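Local coordinates for thermospermine synthase (Medicago truncatula, PDB 6BQ6), which transfers an aminopropyl group, probably from decarboxylated S-adenosylmethionine to spermidine, to make the tetraamine thermospermine, at the interface of chains A and B and the interface of chains A and C. Coordinates in Å, arbitrary orientation; residue numbers count along the deposited sequence, not the author numbering. Chains: chain A/B/C, Thermospermine synthase.

Contact 1: the interface of chains A and B. Residues chain A 43-44, 65-66; chain B 36, 38.
A:Lys65 and B:Asn38 meet at the apolar centre of this patch through the aliphatic part of the lysine and the flat amide of the asparagine. The lysine chain lies over one face of the carboxamide, CB and CD resting on it: CB is 3.7 Å from CG of B:Asn38, and CD is 3.6 Å from the amide nitrogen ND2. The chain then bends at chi4, taking the amine NZ away from the amide. With CG of B:Asn38 beside its backbone N and anti to the carbonyl carbon (chi1 -64°), the carboxamide is turned toward the lysine. A long side chain suits this place because its carbons can cover the amide while the amine points away.

The methyl of A:Ala44 packs beside the lysine, toward the ND2 end of the amide and 3.8 Å from CB of B:Asn38; a side chain this small lets the two backbones come close. A:Pro66 adds its rigid ring, with CG 3.5 Å from the backbone O of B:Asn38. Farther out, the poorly ordered carboxylate of B:Glu36 makes a slight contact with the same proline.

This is a small part of the two-fold symmetric A-B interface, repeated with the chains exchanged: strand 39-45 and loop residues 65-66 of one subunit receive an asparagine of the other, probably helping to hold the pair. The polar link is made by backbone atoms, the amide N of A:Ala44 donating to the carbonyl O of B:Asn38 at 2.9 Å.

Contact 2: the interface of chains A and B. Residues chain A 300-303, 306; chain B 289, 291, 293-294, 297.
A:Arg306, on helix 303-311, reaches across to B:Asp291, just ahead of helix 292-298 of chain B. From CB the chain runs out through CG and CD and bends at chi3 (-81°), which brings the guanidinium to the backbone carbonyl of A:Leu301 in the same chain. There NE gives a hydrogen bond to the carbonyl O, and NH2 binds that same oxygen at 2.8 Å, a side-on grip that fixes the rotation of the group. CD of B:Lys293 sits over the centre of one guanidinium face at 4.1 Å from CZ, and O of A:Ser302 lies toward the rim of the opposite face.

At the tip, NH1 forms a salt bridge with OD2 of B:Asp291 at 2.8 Å, and NH2 bonds to OD1 at 3.1 Å. NH1 and NH2 each take one oxygen by its syn lone pair, an end-on pairing with the planes 12° apart. Arginine suits this place because its nitrogens can serve a carbonyl and a carboxylate together. OD1 of the short aspartate also caps the helix by accepting the N-H of B:Thr294, and accepts its hydroxyl as well.

The threonine OG1 in turn accepts from N of A:Lys303 at 2.9 Å, at the start of the opposing helix. OG of B:Ser297 donates to O of A:Thr300 at 3.0 Å, while a water joins A:Ser302 OG to B:Tyr289 O. Repeated about the two-fold axis, this network probably helps hold the pair of subunits within the four-chain assembly.

Contact 3: the interface of chains A and C. Residues chain A 30-32, 45, 48, 62; chain C 28-30, 45, 48.
Strand 29-34 of chain A pairs antiparallel with strand 29-34 of chain C, and the residue just before the latter, C:Ser28, extends the ladder. A:Trp30 and C:Trp30 exchange backbone hydrogen bonds, N to O at 2.8 Å in each direction, and N of A:Glu32 donates to O of C:Ser28 at 2.9 Å. The side chains then sort to the two faces of the strands.

On one face, C:Cys29 turns its small, weakly polar SG toward A:Leu45, whose CD1 lies 3.8 Å away. Its thiol is anti to the carbonyl carbon (chi1 -65°), and CD1 of A:Ile48 approaches its CB at 4.1 Å. C:Ile48 reaches back with CD1 to CB of A:Leu45 at 4.0 Å. Branched aliphatic chains suit this greasy layer, where their methyl groups make contacts across the interface. A water bridges the two Ile48 backbones, meeting N and O of each residue; N of A:Ile48 is 2.8 Å from it. Nearby, CE1 of the A:Tyr31 ring touches C:Ser28, 3.5 Å from its CB; a small serine leaves room for the ring.

Across the other face, the carboxylate of A:Glu32 lies above the indole plane of C:Trp30 near its CD1-NE1 rim, with planes 14° apart and OE2 4.2 Å from NE1, too far for a hydrogen bond. In a family whose N-terminal region carries a tetramerisation domain, this continuous pairing probably serves to join dimers into the four-chain assembly.

Contact 1: the interface of chains A and B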
# COMPACT_ATOMS: atom_id res chain seq x y z
N PHE A 43 -5.31 -2.28 -7.43
CA PHE A 43 -5.08 -3.33 -8.44
C PHE A 43 -3.62 -3.38 -8.86
O PHE A 43 -3.06 -2.36 -9.18
CB PHE A 43 -5.82 -3.00 -9.76
CG PHE A 43 -7.25 -2.68 -9.62
CD1 PHE A 43 -8.02 -3.24 -8.62
CD2 PHE A 43 -7.87 -1.95 -10.58
CE1 PHE A 43 -9.37 -2.97 -8.50
CE2 PHE A 43 -9.26 -1.67 -10.49
CZ PHE A 43 -10.00 -2.18 -9.45
N ALA A 44 -3.04 -4.56 -8.91
CA ALA A 44 -1.71 -4.71 -9.51
C ALA A 44 -1.74 -4.40 -11.02
O ALA A 44 -2.73 -4.66 -11.73
CB ALA A 44 -1.16 -6.09 -9.24
N LYS A 65 -3.73 -6.42 -13.62
CA LYS A 65 -3.63 -7.85 -13.46
C LYS A 65 -4.99 -8.43 -13.16
O LYS A 65 -5.40 -9.35 -13.86
CB LYS A 65 -2.58 -8.23 -12.43
CG LYS A 65 -1.16 -8.06 -12.99
CD LYS A 65 -0.12 -8.42 -11.94
CE LYS A 65 1.28 -8.05 -12.40
NZ LYS A 65 1.75 -8.98 -13.46
N PRO A 66 -5.73 -7.89 -12.14
CA PRO A 66 -6.98 -8.59 -11.82
C PRO A 66 -8.15 -8.40 -12.82
O PRO A 66 -8.98 -9.29 -12.98
CB PRO A 66 -7.38 -8.01 -10.45
CG PRO A 66 -6.68 -6.70 -10.37
CD PRO A 66 -5.46 -6.77 -11.22
N GLU B 36 -6.63 -11.09 -3.29
CA GLU B 36 -5.89 -11.97 -4.21
C GLU B 36 -4.47 -11.43 -4.18
O GLU B 36 -4.25 -10.30 -3.74
CB GLU B 36 -6.46 -11.86 -5.63
CG GLU B 36 -7.99 -11.93 -5.76
CD GLU B 36 -8.52 -11.88 -7.21
OE1 GLU B 36 -9.63 -12.43 -7.42
OE2 GLU B 36 -7.88 -11.30 -8.15
N ASN B 38 -3.10 -9.97 -6.45
CA ASN B 38 -3.12 -8.77 -7.27
C ASN B 38 -4.19 -7.75 -6.93
O ASN B 38 -4.41 -6.80 -7.69
CB ASN B 38 -3.27 -9.19 -8.72
CG ASN B 38 -2.07 -9.98 -9.19
OD1 ASN B 38 -2.20 -10.86 -10.02
ND2 ASN B 38 -0.90 -9.67 -8.63

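Contact 2: the interface of chains A and B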
# COMPACT_ATOMS: atom_id res chain seq x y z
N THR A 300 -34.96 -8.23 -7.45
CA THR A 300 -35.44 -8.61 -6.12
C THR A 300 -34.35 -8.18 -5.13
O THR A 300 -33.40 -8.91 -4.86
CB THR A 300 -35.63 -10.12 -5.97
OG1 THR A 300 -36.40 -10.67 -7.06
CG2 THR A 300 -36.36 -10.43 -4.65
N LEU A 301 -34.55 -7.03 -4.58
CA LEU A 301 -33.57 -6.38 -3.71
C LEU A 301 -33.73 -7.00 -2.31
O LEU A 301 -34.74 -7.67 -2.03
CB LEU A 301 -33.80 -4.89 -3.69
CG LEU A 301 -33.75 -4.22 -5.10
CD1 LEU A 301 -34.12 -2.77 -4.91
CD2 LEU A 301 -32.38 -4.34 -5.77
N SER A 302 -32.74 -6.81 -1.44
CA SER A 302 -32.77 -7.40 -0.13
C SER A 302 -33.69 -6.62 0.78
O SER A 302 -34.10 -5.51 0.47
CB SER A 302 -31.38 -7.42 0.51
OG SER A 302 -30.94 -6.14 0.91
N LYS A 303 -34.04 -7.25 1.91
CA LYS A 303 -34.95 -6.64 2.84
C LYS A 303 -34.59 -5.21 3.18
O LYS A 303 -35.43 -4.30 3.10
CB LYS A 303 -34.97 -7.45 4.13
CG LYS A 303 -35.99 -6.94 5.13
CD LYS A 303 -35.94 -7.80 6.36
CE LYS A 303 -36.77 -7.18 7.47
NZ LYS A 303 -36.92 -8.15 8.59
N ARG A 306 -34.82 -2.75 0.07
CA ARG A 306 -36.25 -2.48 -0.23
C ARG A 306 -36.91 -1.56 0.75
O ARG A 306 -37.63 -0.62 0.33
CB ARG A 306 -37.07 -3.76 -0.29
CG ARG A 306 -37.41 -4.25 -1.66
CD ARG A 306 -38.34 -5.45 -1.51
NE ARG A 306 -37.48 -6.59 -1.22
CZ ARG A 306 -37.52 -7.40 -0.17
NH1 ARG A 306 -38.43 -7.26 0.79
NH2 ARG A 306 -36.61 -8.35 -0.07
N TYR B 289 -31.14 -8.65 7.63
CA TYR B 289 -30.78 -8.85 6.22
C TYR B 289 -31.83 -9.68 5.50
O TYR B 289 -32.22 -9.37 4.39
CB TYR B 289 -29.42 -9.55 6.05
CG TYR B 289 -29.09 -9.69 4.59
CD1 TYR B 289 -28.74 -8.61 3.83
CD2 TYR B 289 -29.18 -10.93 3.98
CE1 TYR B 289 -28.47 -8.76 2.46
CE2 TYR B 289 -28.92 -11.07 2.66
CZ TYR B 289 -28.60 -10.03 1.91
OH TYR B 289 -28.38 -10.25 0.57
N ASP B 291 -35.21 -11.64 4.53
CA ASP B 291 -36.61 -12.04 4.46
C ASP B 291 -36.72 -13.10 3.37
O ASP B 291 -35.71 -13.48 2.74
CB ASP B 291 -37.59 -10.87 4.30
CG ASP B 291 -37.41 -10.08 3.03
OD1 ASP B 291 -36.62 -10.49 2.12
OD2 ASP B 291 -38.04 -8.99 2.93
N LYS B 293 -38.09 -13.09 0.35
CA LYS B 293 -37.71 -12.63 -0.99
C LYS B 293 -36.20 -12.55 -1.17
O LYS B 293 -35.65 -12.90 -2.23
CB LYS B 293 -38.33 -11.27 -1.32
CG LYS B 293 -39.76 -11.28 -1.85
CD LYS B 293 -40.04 -9.85 -2.31
CE LYS B 293 -41.43 -9.66 -2.87
NZ LYS B 293 -41.49 -8.33 -3.55
N THR B 294 -35.53 -12.14 -0.11
CA THR B 294 -34.06 -12.08 -0.13
C THR B 294 -33.47 -13.45 -0.36
O THR B 294 -32.55 -13.61 -1.18
CB THR B 294 -33.49 -11.43 1.14
OG1 THR B 294 -34.07 -10.14 1.36
CG2 THR B 294 -31.98 -11.22 1.01
N SER B 297 -34.03 -14.58 -3.95
CA SER B 297 -33.08 -13.82 -4.80
C SER B 297 -31.66 -14.40 -4.67
O SER B 297 -31.00 -14.70 -5.68
CB SER B 297 -33.06 -12.34 -4.38
OG SER B 297 -32.09 -11.63 -5.21
O HOH W 1 -31.21 -6.78 3.64

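Contact 3: the interface of chains A and C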
# COMPACT_ATOMS: atom_id res chain seq x y z
N TRP A 30 1.13 -0.74 -8.67
CA TRP A 30 -0.26 -0.69 -8.22
C TRP A 30 -0.97 0.55 -8.66
O TRP A 30 -0.36 1.63 -8.74
CB TRP A 30 -0.33 -0.77 -6.67
CG TRP A 30 0.18 -2.02 -6.12
CD1 TRP A 30 1.48 -2.31 -5.79
CD2 TRP A 30 -0.58 -3.18 -5.82
NE1 TRP A 30 1.55 -3.58 -5.32
CE2 TRP A 30 0.30 -4.13 -5.32
CE3 TRP A 30 -1.94 -3.52 -5.95
CZ2 TRP A 30 -0.13 -5.40 -4.93
CZ3 TRP A 30 -2.36 -4.76 -5.58
CH2 TRP A 30 -1.47 -5.69 -5.08
N TYR A 31 -2.26 0.40 -9.03
CA TYR A 31 -3.19 1.51 -9.17
C TYR A 31 -4.06 1.51 -7.92
O TYR A 31 -4.58 0.47 -7.52
CB TYR A 31 -4.09 1.31 -10.42
CG TYR A 31 -5.26 2.24 -10.44
CD1 TYR A 31 -5.10 3.55 -10.74
CD2 TYR A 31 -6.54 1.79 -10.08
CE1 TYR A 31 -6.17 4.43 -10.75
CE2 TYR A 31 -7.63 2.66 -10.04
CZ TYR A 31 -7.44 3.98 -10.41
OH TYR A 31 -8.51 4.86 -10.41
N GLU A 32 -4.19 2.66 -7.29
CA GLU A 32 -4.92 2.77 -6.03
C GLU A 32 -6.02 3.77 -6.26
O GLU A 32 -5.85 4.81 -6.89
CB GLU A 32 -3.92 3.16 -4.95
CG GLU A 32 -4.32 4.21 -3.94
CD GLU A 32 -3.09 4.69 -3.19
OE1 GLU A 32 -2.16 3.84 -2.96
OE2 GLU A 32 -3.06 5.90 -2.87
N LEU A 45 -0.67 -3.78 -11.49
CA LEU A 45 -0.54 -3.34 -12.84
C LEU A 45 0.46 -4.16 -13.65
O LEU A 45 1.54 -4.50 -13.19
CB LEU A 45 -0.04 -1.90 -12.88
CG LEU A 45 -0.94 -0.83 -12.26
CD1 LEU A 45 -0.22 0.50 -12.48
CD2 LEU A 45 -2.31 -0.86 -12.92
N ILE A 48 0.89 0.80 -18.05
CA ILE A 48 0.09 1.99 -18.24
C ILE A 48 0.06 2.18 -19.75
O ILE A 48 1.07 2.58 -20.33
CB ILE A 48 0.71 3.15 -17.44
CG1 ILE A 48 0.71 2.78 -15.95
CG2 ILE A 48 -0.07 4.43 -17.69
CD1 ILE A 48 1.69 3.56 -15.11
N LEU A 62 -5.19 1.52 -18.25
CA LEU A 62 -4.24 0.73 -17.51
C LEU A 62 -4.43 -0.70 -17.86
O LEU A 62 -5.56 -1.14 -18.01
CB LEU A 62 -4.56 0.85 -16.02
CG LEU A 62 -4.55 2.29 -15.53
CD1 LEU A 62 -4.81 2.27 -14.03
CD2 LEU A 62 -3.31 3.06 -15.89
N SER C 28 -2.03 8.18 -8.83
CA SER C 28 -2.77 6.96 -8.62
C SER C 28 -1.89 5.72 -8.76
O SER C 28 -2.27 4.70 -8.22
CB SER C 28 -3.96 6.89 -9.59
OG SER C 28 -3.53 6.73 -10.94
N CYS C 29 -0.78 5.79 -9.52
CA CYS C 29 0.04 4.61 -9.81
C CYS C 29 1.37 4.67 -9.06
O CYS C 29 2.05 5.69 -9.10
CB CYS C 29 0.30 4.44 -11.32
SG CYS C 29 -1.26 4.10 -12.20
N TRP C 30 1.71 3.55 -8.41
CA TRP C 30 2.85 3.47 -7.50
C TRP C 30 3.67 2.21 -7.76
O TRP C 30 3.09 1.18 -7.99
CB TRP C 30 2.34 3.46 -6.04
CG TRP C 30 1.71 4.74 -5.66
CD1 TRP C 30 0.43 5.09 -5.86
CD2 TRP C 30 2.36 5.88 -5.09
NE1 TRP C 30 0.21 6.39 -5.43
CE2 TRP C 30 1.40 6.90 -4.99
CE3 TRP C 30 3.66 6.15 -4.69
CZ2 TRP C 30 1.70 8.16 -4.46
CZ3 TRP C 30 3.97 7.38 -4.18
CH2 TRP C 30 2.98 8.38 -4.06
N LEU C 45 4.60 6.44 -10.23
CA LEU C 45 4.97 5.87 -11.51
C LEU C 45 4.41 6.68 -12.68
O LEU C 45 3.21 6.97 -12.73
CB LEU C 45 4.39 4.49 -11.63
CG LEU C 45 5.06 3.24 -11.18
CD1 LEU C 45 4.15 2.05 -11.42
CD2 LEU C 45 6.30 3.04 -12.01
N ILE C 48 5.39 1.86 -17.07
CA ILE C 48 6.13 0.61 -16.96
C ILE C 48 6.67 0.34 -18.34
O ILE C 48 5.91 0.00 -19.27
CB ILE C 48 5.22 -0.53 -16.47
CG1 ILE C 48 4.62 -0.14 -15.11
CG2 ILE C 48 5.98 -1.83 -16.40
CD1 ILE C 48 3.46 -1.01 -14.64
O HOH W 2 3.47 1.34 -19.10

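Contact 1 and contact 3 lie close together, about 11 Å between the centres of their C-alpha atoms, and both draw on strand 39-45 of chain A: A:Ala44 faces chain B while its neighbour A:Leu45 faces chain C. Contact 2 stands apart, its centre about 31 Å from that of contact 1 and 38 Å from that of contact 3, at the C-terminal helices. Chain A is therefore held to chain B at two distant places and to chain C through its N-terminal strands. The centre of each contact is about 24 to 25 Å from A:Asp181, which fits a part in assembly, although strand 29-34 also carries A:Glu33 of the thermospermine pocket.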